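Local coordinates for xylose isomerase domain protein (Alicyclobacillus acidocaldarius subsp. acidocaldarius, PDB 3U0H) that probably acts as an isomerase, being built as a TIM barrel of the xylose isomerase-like family, at residues A[10-15]-A[255-260]; A[16-21]-A[53-58]; A[88-93]-A[132-137]; A[140-145]-A[160-165]. All coordinates share one frame; numbering follows the deposited sequence.

Contact 1. Residues A[10-15]-A[255-260]; sequences PTLVDE and TPLDGT
The flat groups that meet the opposite segment are the backbone carbonyl of T11 and the carboxylate of D14, with no aromatic ring involved. T11 O receives the methyl CD1 of L257 at 3.5 Å, and the C=O...CD1 angle of about 147° puts that methyl beyond the oxygen rather than alongside the C=O bond. The carboxylate of D14 comes up to the backbone of T260, but with OD1 at 4.4 Å from T260 C this is a loose approach of a charged group to the chain. Its other oxygen, OD2, has a long, weak ion pair with R264.

L257 is the residue that reaches across. Its CG stands anti to its own carbonyl carbon, beside the backbone N (chi1 -71°), and CD1 thereby extends to the 3-10 turn of 10-12. The same methyl is 4.5 Å from L12 CD2, a marginal apolar contact; the L12 side chain packs on V268 and L223, while its carbonyl oxygen accepts from R264 NE. No hydrogen bond joins the two segments directly, and the polar ends are satisfied separately: T11 OG1 bonds to V251 N and H9 ND1, and T260, at the N-cap position, uses OG1 to cap S263 N. With 149 Å² buried in total, the contact is modest and lies at the surface. R264 touches both segments: besides its bond to L12 O, it donates weakly to D258 O. Topologically, the loop after strand 5-8 meets the loop after strand 246-249: two beta-alpha loops following the first and last strands, side by side where a TIM barrel closes on itself.

Contact 2. Residues A[16-21]-A[53-58]; sequences TSLVLY and EAMFQR
Apolar packing accounts for the whole interface, and the selenomethionine M55 supplies one side of it. Its SE lies 4.0 Å from L18 CD2, while its terminal CE turns to V19, where CE to CG2 is 3.2 Å. That second distance is shorter than normal carbon-carbon contact, so the fine placement of this methyl is doubtful, although its position next to V19 is not. The bend at chi3 (99°) is what separates the two tasks: the selenium lies toward L18 and the methyl against V19, the M55 and V19 side chains crossing at about a right angle. L22, further along helix 18-27, and E43 of helix 37-47 also touch M55.

In the barrel this is packing between two outer helices, 18-27 and 49-57, the first of which follows strand 5-8 and the second of which precedes strand 62-67.

Hydrogen bonds operate within the segments. S17, the N-cap of helix 18-27, accepts weakly from L20 N through OG at 3.3 Å, with a nearly straight N-H...O angle of 166°. Y21 N donates to S17 O at 2.9 Å.

Charge pairing is left to E53, which takes no part in the packing and forms salt bridges with R95 and with R244 of the second subunit.

Contact 3. Residues A[88-93]-A[132-137]; sequences DRARLC and LPLGMR
L134, with the largest area covered by the opposite segment, turns both of its methyls to helix 86-95. CD1 sits 3.6 Å from A90 CB, and CD2 lies 4.1 Å from R91 CG, so the leucine straddles two consecutive helical residues and crosses the arginine chain at about a right angle.

A90 is the small residue on which both partners converge. Besides L134, its CB meets the selenium of selenomethionine M136 at 3.9 Å, and the same SE is 3.9 Å from A90 O. A bend at chi3 (100°) brings the terminal CE close to that oxygen as well. The fit is therefore one of van der Waals contact, with no hydrogen bond across the segments. Beyond A90, L66 of strand 62-67 continues the apolar layer.

R91 runs extended from CG to NE past L134, and its guanidinium is gripped beyond it. NH1 donates to D88 OD1 at 2.6 Å, but the N-H...O angle is only 131° and the oxygen is approached on its anti side, 30° out of the carboxylate plane; NH2 makes a salt bridge to E199 of the second subunit. Exchanging R91 for an alanine would probably leave both D88 and that E199 without their cationic mate and take from CD2 of L134 part of its cover.

Together these contacts pack an outer helix against the 3-10 turn and short link that carry the chain from helix 113-131 into strand 137-141, an alpha-to-beta connection of the TIM barrel.

Contact 4. Residues A[140-145]-A[160-165]; sequences LEYVGP and ADLKTF
A beta-alpha unit of the barrel is packed together here: the C-terminal end of strand 137-141 and the residues just beyond it meet helix 159-169, the next helix in the chain. L162 is the helix residue that does most of the work, opposed by L140 and Y142. With CG trans to the backbone N (chi1 -180°), it lays both methyls on L140, and one of them also on Y142. CD1 lies 3.8 Å from L140 CB and 4.0 Å from L140 CD1. CD2 is 3.3 Å from L140 O and 4.0 Å from Y142 CD1, reaching the tyrosine ring obliquely. Shortening L162 to an alanine would probably open a gap between helix and strand and remove the packing on this side of the Y142 ring.

One turn on, F165 adds a looser contact, its CE2 being 4.4 Å from L140 CD1. Within the helix, T164 OG1 donates to D161 O at 2.7 Å, meeting the oxygen at a C=O...O angle of 136°; that oxygen also accepts from F165 N at 3.1 Å. The hydroxyl of Y142 finds its partner beyond both segments, in E188.

Strand 174-179 flanks the contact through A176, which touches L162, while I124 of helix 113-131 packs on both L140 and F165. The helix also faces the third subunit, where R115 forms a salt bridge with D161.

How the contacts relate
All four contacts belong to one eight-stranded parallel barrel and its surrounding helices. Contact 1 pairs segments near the two ends of the chain, and the other three nest inside the loop it closes, following one another in series. Contacts 1 and 2 have centres about 19 Å apart and meet where 10-15 runs directly into 16-21, V13 CG2 lying 3.6 Å from Y21 CD1. Contacts 3 and 4, centres about 23 Å apart, share strand 137-141: contact 3 at its entry, contact 4 at its exit. Contacts 2 and 4 lie farthest apart, their centres about 33 Å from each other on opposite sides of the chain's centre. Contacts 2 and 3 both reach the second subunit and contact 4 the third, so the helical shell also serves assembly.

Contact 1. Residues A[10-15]-A[255-260]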
loop_
_atom_site.group_PDB
_atom_site.type_symbol
_atom_site.label_atom_id
_atom_site.label_comp_id
_atom_site.label_asym_id
_atom_site.label_seq_id
_atom_site.Cartn_x
_atom_site.Cartn_y
_atom_site.Cartn_z
ATOM N N PRO A 10 10.763 34.945 7.542
ATOM C CA PRO A 10 11.736 35.815 6.858
ATOM C C PRO A 10 11.203 37.142 6.278
ATOM O O PRO A 10 11.900 38.186 6.337
ATOM C CB PRO A 10 12.206 34.941 5.700
ATOM C CG PRO A 10 12.019 33.546 6.181
ATOM C CD PRO A 10 10.750 33.583 6.959
ATOM N N THR A 11 9.976 37.103 5.745
ATOM C CA THR A 11 9.312 38.305 5.223
ATOM C C THR A 11 9.045 39.354 6.260
ATOM O O THR A 11 8.811 40.480 5.914
ATOM C CB THR A 11 7.936 37.996 4.642
ATOM O OG1 THR A 11 7.100 37.479 5.690
ATOM C CG2 THR A 11 8.040 36.981 3.485
ATOM N N LEU A 12 9.010 39.005 7.525
ATOM C CA LEU A 12 8.759 40.032 8.525
ATOM C C LEU A 12 9.914 40.968 8.727
ATOM O O LEU A 12 9.703 42.085 9.139
ATOM C CB LEU A 12 8.427 39.400 9.885
ATOM C CG LEU A 12 6.985 39.459 10.287
ATOM C CD1 LEU A 12 6.887 39.188 11.781
ATOM C CD2 LEU A 12 6.472 40.831 9.919
ATOM N N VAL A 13 11.135 40.491 8.481
ATOM C CA VAL A 13 12.351 41.205 8.830
ATOM C C VAL A 13 13.224 41.450 7.606
ATOM O O VAL A 13 13.170 40.734 6.603
ATOM C CB VAL A 13 13.167 40.425 9.875
ATOM C CG1 VAL A 13 12.304 40.100 11.078
ATOM C CG2 VAL A 13 13.752 39.153 9.279
ATOM N N ASP A 14 14.055 42.460 7.657
ATOM C CA ASP A 14 14.664 42.875 6.377
ATOM C C ASP A 14 16.014 42.210 6.298
ATOM O O ASP A 14 17.001 42.878 6.292
ATOM C CB ASP A 14 14.700 44.435 6.165
ATOM C CG ASP A 14 14.574 45.252 7.480
ATOM O OD1 ASP A 14 15.038 44.782 8.553
ATOM O OD2 ASP A 14 14.021 46.380 7.430
ATOM N N GLU A 15 16.049 40.882 6.335
ATOM C CA GLU A 15 17.283 40.232 6.741
ATOM C C GLU A 15 17.532 38.986 5.947
ATOM O O GLU A 15 16.687 38.115 5.835
ATOM C CB GLU A 15 17.341 39.958 8.260
ATOM C CG GLU A 15 18.756 39.742 8.844
ATOM C CD GLU A 15 19.853 40.589 8.159
ATOM O OE1 GLU A 15 20.137 41.696 8.675
ATOM O OE2 GLU A 15 20.426 40.183 7.096
ATOM N N THR A 255 6.928 45.971 -1.480
ATOM C CA THR A 255 7.598 47.176 -1.074
ATOM C C THR A 255 7.945 47.124 0.421
ATOM O O THR A 255 7.285 46.475 1.168
ATOM C CB THR A 255 6.658 48.371 -1.337
ATOM O OG1 THR A 255 5.351 48.070 -0.826
ATOM C CG2 THR A 255 6.560 48.656 -2.860
ATOM N N PRO A 256 8.991 47.841 0.850
ATOM C CA PRO A 256 9.292 47.887 2.254
ATOM C C PRO A 256 8.056 47.997 3.142
ATOM O O PRO A 256 7.239 48.922 2.973
ATOM C CB PRO A 256 10.112 49.161 2.382
ATOM C CG PRO A 256 10.838 49.245 1.102
ATOM C CD PRO A 256 10.006 48.556 0.063
ATOM N N LEU A 257 7.930 47.034 4.057
ATOM C CA LEU A 257 6.954 47.097 5.169
ATOM C C LEU A 257 7.357 48.236 6.159
ATOM O O LEU A 257 8.517 48.660 6.171
ATOM C CB LEU A 257 6.886 45.752 5.918
ATOM C CG LEU A 257 6.263 44.445 5.345
ATOM C CD1 LEU A 257 6.711 43.222 6.127
ATOM C CD2 LEU A 257 4.747 44.503 5.357
ATOM N N ASP A 258 6.420 48.689 6.994
ATOM C CA ASP A 258 6.647 49.834 7.894
ATOM C C ASP A 258 7.571 49.471 9.080
ATOM O O ASP A 258 7.394 48.394 9.662
ATOM C CB ASP A 258 5.280 50.333 8.417
ATOM C CG ASP A 258 5.187 51.853 8.512
ATOM O OD1 ASP A 258 6.167 52.492 8.972
ATOM O OD2 ASP A 258 4.117 52.410 8.141
ATOM N N GLY A 259 8.530 50.348 9.441
ATOM C CA GLY A 259 9.382 50.177 10.661
ATOM C C GLY A 259 10.798 49.610 10.424
ATOM O O GLY A 259 11.363 49.796 9.349
ATOM N N THR A 260 11.356 48.918 11.440
ATOM C CA THR A 260 12.606 48.108 11.345
ATOM C C THR A 260 12.319 46.583 11.442
ATOM O O THR A 260 11.249 46.183 11.896
ATOM C CB THR A 260 13.583 48.481 12.483
ATOM O OG1 THR A 260 13.198 47.820 13.705
ATOM C CG2 THR A 260 13.648 50.026 12.691
#

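Contact 2. Residues A[16-21]-A[53-58]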
loop_
_atom_site.group_PDB
_atom_site.type_symbol
_atom_site.label_atom_id
_atom_site.label_comp_id
_atom_site.label_asym_id
_atom_site.label_seq_id
_atom_site.Cartn_x
_atom_site.Cartn_y
_atom_site.Cartn_z
ATOM N N THR A 16 18.737 38.931 5.397
ATOM C CA THR A 16 19.119 37.894 4.462
ATOM C C THR A 16 20.217 36.988 5.060
ATOM O O THR A 16 20.291 35.821 4.679
ATOM C CB THR A 16 19.534 38.590 3.127
ATOM O OG1 THR A 16 19.520 37.666 2.039
ATOM C CG2 THR A 16 20.895 39.299 3.278
ATOM N N SER A 17 21.033 37.499 6.008
ATOM C CA SER A 17 22.051 36.649 6.716
ATOM C C SER A 17 21.426 35.625 7.611
ATOM O O SER A 17 20.635 35.945 8.498
ATOM C CB SER A 17 23.019 37.478 7.595
ATOM O OG SER A 17 23.834 36.634 8.423
ATOM N N LEU A 18 21.816 34.382 7.442
ATOM C CA LEU A 18 21.302 33.348 8.316
ATOM C C LEU A 18 21.648 33.632 9.762
ATOM O O LEU A 18 20.801 33.570 10.633
ATOM C CB LEU A 18 21.873 32.009 7.914
ATOM C CG LEU A 18 21.330 30.851 8.742
ATOM C CD1 LEU A 18 19.800 30.738 8.709
ATOM C CD2 LEU A 18 21.980 29.579 8.227
ATOM N N VAL A 19 22.913 33.897 10.033
ATOM C CA VAL A 19 23.355 34.137 11.413
ATOM C C VAL A 19 22.539 35.240 12.086
ATOM O O VAL A 19 22.056 35.114 13.203
ATOM C CB VAL A 19 24.836 34.532 11.399
ATOM C CG1 VAL A 19 25.308 35.103 12.747
ATOM C CG2 VAL A 19 25.667 33.323 10.941
ATOM N N LEU A 20 22.357 36.332 11.363
ATOM C CA LEU A 20 21.724 37.502 11.956
ATOM C C LEU A 20 20.214 37.278 12.069
ATOM O O LEU A 20 19.574 37.841 12.956
ATOM C CB LEU A 20 22.032 38.768 11.137
ATOM C CG LEU A 20 23.477 39.355 11.156
ATOM C CD1 LEU A 20 23.622 40.626 10.241
ATOM C CD2 LEU A 20 23.935 39.630 12.595
ATOM N N TYR A 21 19.653 36.465 11.164
ATOM C CA TYR A 21 18.221 36.230 11.181
ATOM C C TYR A 21 17.981 35.434 12.454
ATOM O O TYR A 21 17.119 35.784 13.268
ATOM C CB TYR A 21 17.728 35.542 9.896
ATOM C CG TYR A 21 16.268 35.066 9.911
ATOM C CD1 TYR A 21 15.220 35.952 10.106
ATOM C CD2 TYR A 21 15.946 33.715 9.753
ATOM C CE1 TYR A 21 13.898 35.519 10.138
ATOM C CE2 TYR A 21 14.645 33.269 9.770
ATOM C CZ TYR A 21 13.627 34.171 9.972
ATOM O OH TYR A 21 12.335 33.730 10.002
ATOM N N GLU A 53 23.118 22.725 13.454
ATOM C CA GLU A 53 22.307 22.370 14.594
ATOM C C GLU A 53 22.726 23.179 15.795
ATOM O O GLU A 53 21.901 23.643 16.553
ATOM C CB GLU A 53 22.402 20.880 14.840
ATOM C CG GLU A 53 22.250 20.452 16.275
ATOM C CD GLU A 53 21.852 18.990 16.354
ATOM O OE1 GLU A 53 22.096 18.224 15.379
ATOM O OE2 GLU A 53 21.236 18.640 17.363
ATOM N N ALA A 54 24.017 23.354 15.945
ATOM C CA ALA A 54 24.581 24.219 16.981
ATOM C C ALA A 54 24.044 25.670 16.952
ATOM O O ALA A 54 23.809 26.239 18.012
ATOM C CB ALA A 54 26.118 24.204 16.907
HETATM N N MSE A 55 23.810 26.249 15.769
HETATM C CA MSE A 55 23.240 27.623 15.677
HETATM C C MSE A 55 21.846 27.729 16.312
HETATM O O MSE A 55 21.526 28.720 16.985
HETATM C CB MSE A 55 23.077 28.077 14.225
HETATM C CG MSE A 55 24.326 28.076 13.384
HETATM SE SE MSE A 55 23.851 28.754 11.650
HETATM C CE MSE A 55 24.503 30.513 12.015
ATOM N N PHE A 56 21.014 26.736 16.031
ATOM C CA PHE A 56 19.679 26.639 16.650
ATOM C C PHE A 56 19.763 26.360 18.157
ATOM O O PHE A 56 19.157 27.092 18.943
ATOM C CB PHE A 56 18.810 25.571 15.965
ATOM C CG PHE A 56 18.259 26.007 14.625
ATOM C CD1 PHE A 56 19.093 26.138 13.505
ATOM C CD2 PHE A 56 16.920 26.314 14.484
ATOM C CE1 PHE A 56 18.569 26.549 12.286
ATOM C CE2 PHE A 56 16.397 26.703 13.265
ATOM C CZ PHE A 56 17.216 26.821 12.168
ATOM N N GLN A 57 20.525 25.336 18.548
ATOM C CA GLN A 57 20.613 24.929 19.968
ATOM C C GLN A 57 21.330 25.975 20.843
ATOM O O GLN A 57 20.934 26.185 21.961
ATOM C CB GLN A 57 21.218 23.518 20.137
ATOM C CG GLN A 57 20.953 22.833 21.507
ATOM C CD GLN A 57 19.468 22.513 21.848
ATOM O OE1 GLN A 57 19.059 22.587 23.025
ATOM N NE2 GLN A 57 18.672 22.140 20.839
ATOM N N ARG A 58 22.339 26.669 20.330
ATOM C CA ARG A 58 22.948 27.795 21.087
ATOM C C ARG A 58 21.994 28.971 21.321
ATOM O O ARG A 58 22.246 29.783 22.203
ATOM C CB ARG A 58 24.208 28.335 20.391
ATOM C CG ARG A 58 25.444 27.473 20.636
ATOM C CD ARG A 58 26.749 28.066 20.082
ATOM N NE ARG A 58 27.054 29.436 20.540
ATOM C CZ ARG A 58 27.432 29.795 21.780
ATOM N NH1 ARG A 58 27.536 28.913 22.777
ATOM N NH2 ARG A 58 27.693 31.074 22.038
#

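Contact 3. Residues A[88-93]-A[132-137]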
loop_
_atom_site.group_PDB
_atom_site.type_symbol
_atom_site.label_atom_id
_atom_site.label_comp_id
_atom_site.label_asym_id
_atom_site.label_seq_id
_atom_site.Cartn_x
_atom_site.Cartn_y
_atom_site.Cartn_z
ATOM N N ASP A 88 17.221 12.627 3.342
ATOM C CA ASP A 88 18.321 13.239 4.116
ATOM C C ASP A 88 18.096 14.711 4.422
ATOM O O ASP A 88 18.384 15.157 5.522
ATOM C CB ASP A 88 19.692 13.005 3.456
ATOM C CG ASP A 88 20.159 11.507 3.544
ATOM O OD1 ASP A 88 19.578 10.718 4.359
ATOM O OD2 ASP A 88 21.114 11.118 2.808
ATOM N N ARG A 89 17.547 15.456 3.475
ATOM C CA ARG A 89 17.151 16.850 3.731
ATOM C C ARG A 89 16.027 16.888 4.770
ATOM O O ARG A 89 16.066 17.697 5.710
ATOM C CB ARG A 89 16.710 17.584 2.458
ATOM C CG ARG A 89 17.799 17.665 1.425
ATOM C CD ARG A 89 17.344 18.293 0.097
ATOM N NE ARG A 89 18.474 18.338 -0.799
ATOM C CZ ARG A 89 18.434 18.386 -2.126
ATOM N NH1 ARG A 89 19.574 18.441 -2.780
ATOM N NH2 ARG A 89 17.295 18.387 -2.807
ATOM N N ALA A 90 15.056 16.001 4.647
ATOM C CA ALA A 90 14.049 15.970 5.712
ATOM C C ALA A 90 14.625 15.547 7.079
ATOM O O ALA A 90 14.170 16.064 8.110
ATOM C CB ALA A 90 12.856 15.138 5.344
ATOM N N ARG A 91 15.599 14.625 7.129
ATOM C CA ARG A 91 16.090 14.186 8.438
ATOM C C ARG A 91 16.856 15.344 9.114
ATOM O O ARG A 91 16.760 15.535 10.306
ATOM C CB ARG A 91 17.028 13.002 8.321
ATOM C CG ARG A 91 16.450 11.665 7.866
ATOM C CD ARG A 91 17.541 10.604 7.613
ATOM N NE ARG A 91 16.910 9.348 7.248
ATOM C CZ ARG A 91 16.823 8.839 6.026
ATOM N NH1 ARG A 91 17.421 9.392 4.974
ATOM N NH2 ARG A 91 16.168 7.720 5.841
ATOM N N LEU A 92 17.617 16.110 8.345
ATOM C CA LEU A 92 18.375 17.216 8.881
ATOM C C LEU A 92 17.331 18.172 9.481
ATOM O O LEU A 92 17.467 18.601 10.591
ATOM C CB LEU A 92 19.244 17.876 7.820
ATOM C CG LEU A 92 19.831 19.256 8.239
ATOM C CD1 LEU A 92 20.735 19.159 9.496
ATOM C CD2 LEU A 92 20.570 19.962 7.083
ATOM N N CYS A 93 16.233 18.420 8.789
ATOM C CA CYS A 93 15.289 19.388 9.330
ATOM C C CYS A 93 14.568 18.844 10.535
ATOM O O CYS A 93 14.283 19.617 11.467
ATOM C CB CYS A 93 14.290 19.868 8.272
ATOM S SG CYS A 93 15.073 20.882 6.991
ATOM N N LEU A 132 6.884 8.989 5.255
ATOM C CA LEU A 132 6.215 8.150 6.249
ATOM C C LEU A 132 7.193 7.588 7.285
ATOM O O LEU A 132 6.830 7.583 8.417
ATOM C CB LEU A 132 5.402 7.011 5.593
ATOM C CG LEU A 132 4.183 7.468 4.759
ATOM C CD1 LEU A 132 3.546 6.348 3.888
ATOM C CD2 LEU A 132 3.148 8.086 5.713
ATOM N N PRO A 133 8.455 7.176 6.902
ATOM C CA PRO A 133 9.339 6.617 7.902
ATOM C C PRO A 133 9.800 7.605 8.947
ATOM O O PRO A 133 10.258 7.170 10.033
ATOM C CB PRO A 133 10.541 6.130 7.112
ATOM C CG PRO A 133 10.097 6.028 5.678
ATOM C CD PRO A 133 9.006 7.032 5.530
ATOM N N LEU A 134 9.651 8.896 8.647
ATOM C CA LEU A 134 10.213 9.946 9.469
ATOM C C LEU A 134 9.142 10.495 10.364
ATOM O O LEU A 134 9.405 11.317 11.215
ATOM C CB LEU A 134 10.776 11.071 8.573
ATOM C CG LEU A 134 11.641 10.612 7.380
ATOM C CD1 LEU A 134 12.103 11.799 6.516
ATOM C CD2 LEU A 134 12.819 9.747 7.869
ATOM N N GLY A 135 7.917 10.037 10.185
ATOM C CA GLY A 135 6.826 10.583 10.982
ATOM C C GLY A 135 6.566 12.038 10.632
ATOM O O GLY A 135 6.424 12.898 11.496
HETATM N N MSE A 136 6.556 12.346 9.357
HETATM C CA MSE A 136 6.348 13.734 8.965
HETATM C C MSE A 136 5.136 13.824 8.048
HETATM O O MSE A 136 4.767 12.876 7.303
HETATM C CB MSE A 136 7.617 14.295 8.353
HETATM C CG MSE A 136 8.753 14.605 9.355
HETATM SE SE MSE A 136 10.442 15.089 8.453
HETATM C CE MSE A 136 10.434 17.043 8.575
ATOM N N ARG A 137 4.459 14.942 8.147
ATOM C CA ARG A 137 3.303 15.152 7.291
ATOM C C ARG A 137 3.578 16.233 6.261
ATOM O O ARG A 137 4.405 17.140 6.482
ATOM C CB ARG A 137 2.072 15.530 8.127
ATOM C CG ARG A 137 1.466 14.429 9.009
ATOM C CD ARG A 137 0.586 15.020 10.131
ATOM N NE ARG A 137 1.397 15.844 11.044
ATOM C CZ ARG A 137 1.012 16.959 11.636
ATOM N NH1 ARG A 137 -0.177 17.467 11.474
ATOM N NH2 ARG A 137 1.850 17.572 12.407
#

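Contact 4. Residues A[140-145]-A[160-165]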
loop_
_atom_site.group_PDB
_atom_site.type_symbol
_atom_site.label_atom_id
_atom_site.label_comp_id
_atom_site.label_asym_id
_atom_site.label_seq_id
_atom_site.Cartn_x
_atom_site.Cartn_y
_atom_site.Cartn_z
ATOM N N LEU A 140 -0.357 21.010 2.334
ATOM C CA LEU A 140 -0.489 21.615 1.030
ATOM C C LEU A 140 -1.228 22.908 1.284
ATOM O O LEU A 140 -2.308 22.906 1.860
ATOM C CB LEU A 140 -1.306 20.687 0.111
ATOM C CG LEU A 140 -0.648 19.388 -0.232
ATOM C CD1 LEU A 140 -1.451 18.484 -1.171
ATOM C CD2 LEU A 140 0.750 19.608 -0.823
ATOM N N GLU A 141 -0.626 24.007 0.891
ATOM C CA GLU A 141 -1.271 25.289 0.960
ATOM C C GLU A 141 -2.253 25.589 -0.179
ATOM O O GLU A 141 -1.828 25.846 -1.298
ATOM C CB GLU A 141 -0.199 26.381 1.025
ATOM C CG GLU A 141 -0.776 27.773 1.247
ATOM C CD GLU A 141 0.318 28.840 1.358
ATOM O OE1 GLU A 141 1.528 28.544 1.221
ATOM O OE2 GLU A 141 -0.045 29.995 1.613
ATOM N N TYR A 142 -3.564 25.588 0.102
ATOM C CA TYR A 142 -4.562 26.099 -0.874
ATOM C C TYR A 142 -4.450 27.622 -0.924
ATOM O O TYR A 142 -4.311 28.260 0.098
ATOM C CB TYR A 142 -5.996 25.662 -0.555
ATOM C CG TYR A 142 -6.571 26.102 0.790
ATOM C CD1 TYR A 142 -6.284 25.416 1.981
ATOM C CD2 TYR A 142 -7.466 27.152 0.861
ATOM C CE1 TYR A 142 -6.831 25.839 3.196
ATOM C CE2 TYR A 142 -8.004 27.564 2.047
ATOM C CZ TYR A 142 -7.717 26.908 3.207
ATOM O OH TYR A 142 -8.289 27.396 4.357
ATOM N N VAL A 143 -4.501 28.178 -2.122
ATOM C CA VAL A 143 -4.264 29.595 -2.354
ATOM C C VAL A 143 -5.586 30.241 -2.812
ATOM O O VAL A 143 -6.207 29.817 -3.801
ATOM C CB VAL A 143 -3.127 29.714 -3.376
ATOM C CG1 VAL A 143 -2.948 31.129 -3.961
ATOM C CG2 VAL A 143 -1.853 29.125 -2.742
ATOM N N GLY A 144 -6.034 31.240 -2.053
ATOM C CA GLY A 144 -7.370 31.845 -2.226
ATOM C C GLY A 144 -7.537 33.113 -3.085
ATOM O O GLY A 144 -8.618 33.340 -3.584
ATOM N N PRO A 145 -6.495 33.953 -3.250
ATOM C CA PRO A 145 -6.764 35.196 -3.957
ATOM C C PRO A 145 -7.108 35.089 -5.461
ATOM O O PRO A 145 -6.575 34.248 -6.179
ATOM C CB PRO A 145 -5.484 35.992 -3.779
ATOM C CG PRO A 145 -4.930 35.499 -2.520
ATOM C CD PRO A 145 -5.223 34.034 -2.530
ATOM N N ALA A 160 -12.134 23.153 0.716
ATOM C CA ALA A 160 -13.075 22.119 0.150
ATOM C C ALA A 160 -12.462 21.475 -1.096
ATOM O O ALA A 160 -12.465 20.268 -1.258
ATOM C CB ALA A 160 -14.496 22.700 -0.171
ATOM N N ASP A 161 -11.904 22.294 -1.968
ATOM C CA ASP A 161 -11.186 21.775 -3.142
ATOM C C ASP A 161 -10.010 20.877 -2.724
ATOM O O ASP A 161 -9.834 19.769 -3.254
ATOM C CB ASP A 161 -10.609 22.903 -4.001
ATOM C CG ASP A 161 -11.659 23.712 -4.747
ATOM O OD1 ASP A 161 -12.855 23.398 -4.666
ATOM O OD2 ASP A 161 -11.240 24.716 -5.378
ATOM N N LEU A 162 -9.184 21.399 -1.817
ATOM C CA LEU A 162 -8.038 20.651 -1.337
ATOM C C LEU A 162 -8.436 19.284 -0.779
ATOM O O LEU A 162 -7.711 18.302 -1.001
ATOM C CB LEU A 162 -7.265 21.421 -0.271
ATOM C CG LEU A 162 -6.013 20.703 0.309
ATOM C CD1 LEU A 162 -5.024 20.314 -0.771
ATOM C CD2 LEU A 162 -5.309 21.581 1.381
ATOM N N LYS A 163 -9.552 19.220 -0.040
ATOM C CA LYS A 163 -9.981 17.945 0.507
ATOM C C LYS A 163 -10.341 16.931 -0.571
ATOM O O LYS A 163 -10.100 15.737 -0.369
ATOM C CB LYS A 163 -11.196 18.100 1.362
ATOM C CG LYS A 163 -10.973 18.645 2.743
ATOM C CD LYS A 163 -12.375 18.873 3.335
ATOM C CE LYS A 163 -12.416 18.793 4.844
ATOM N NZ LYS A 163 -13.724 19.288 5.394
ATOM N N THR A 164 -10.918 17.355 -1.694
ATOM C CA THR A 164 -11.150 16.380 -2.776
ATOM C C THR A 164 -9.790 15.965 -3.354
ATOM O O THR A 164 -9.588 14.814 -3.719
ATOM C CB THR A 164 -12.060 16.901 -3.876
ATOM O OG1 THR A 164 -11.374 17.979 -4.560
ATOM C CG2 THR A 164 -13.406 17.426 -3.259
ATOM N N PHE A 165 -8.816 16.853 -3.346
ATOM C CA PHE A 165 -7.510 16.548 -3.987
ATOM C C PHE A 165 -6.736 15.524 -3.166
ATOM O O PHE A 165 -6.094 14.655 -3.753
ATOM C CB PHE A 165 -6.732 17.824 -4.253
ATOM C CG PHE A 165 -5.425 17.633 -4.995
ATOM C CD1 PHE A 165 -5.369 16.929 -6.188
ATOM C CD2 PHE A 165 -4.268 18.213 -4.521
ATOM C CE1 PHE A 165 -4.189 16.777 -6.863
ATOM C CE2 PHE A 165 -3.071 18.030 -5.199
ATOM C CZ PHE A 165 -3.037 17.320 -6.375
#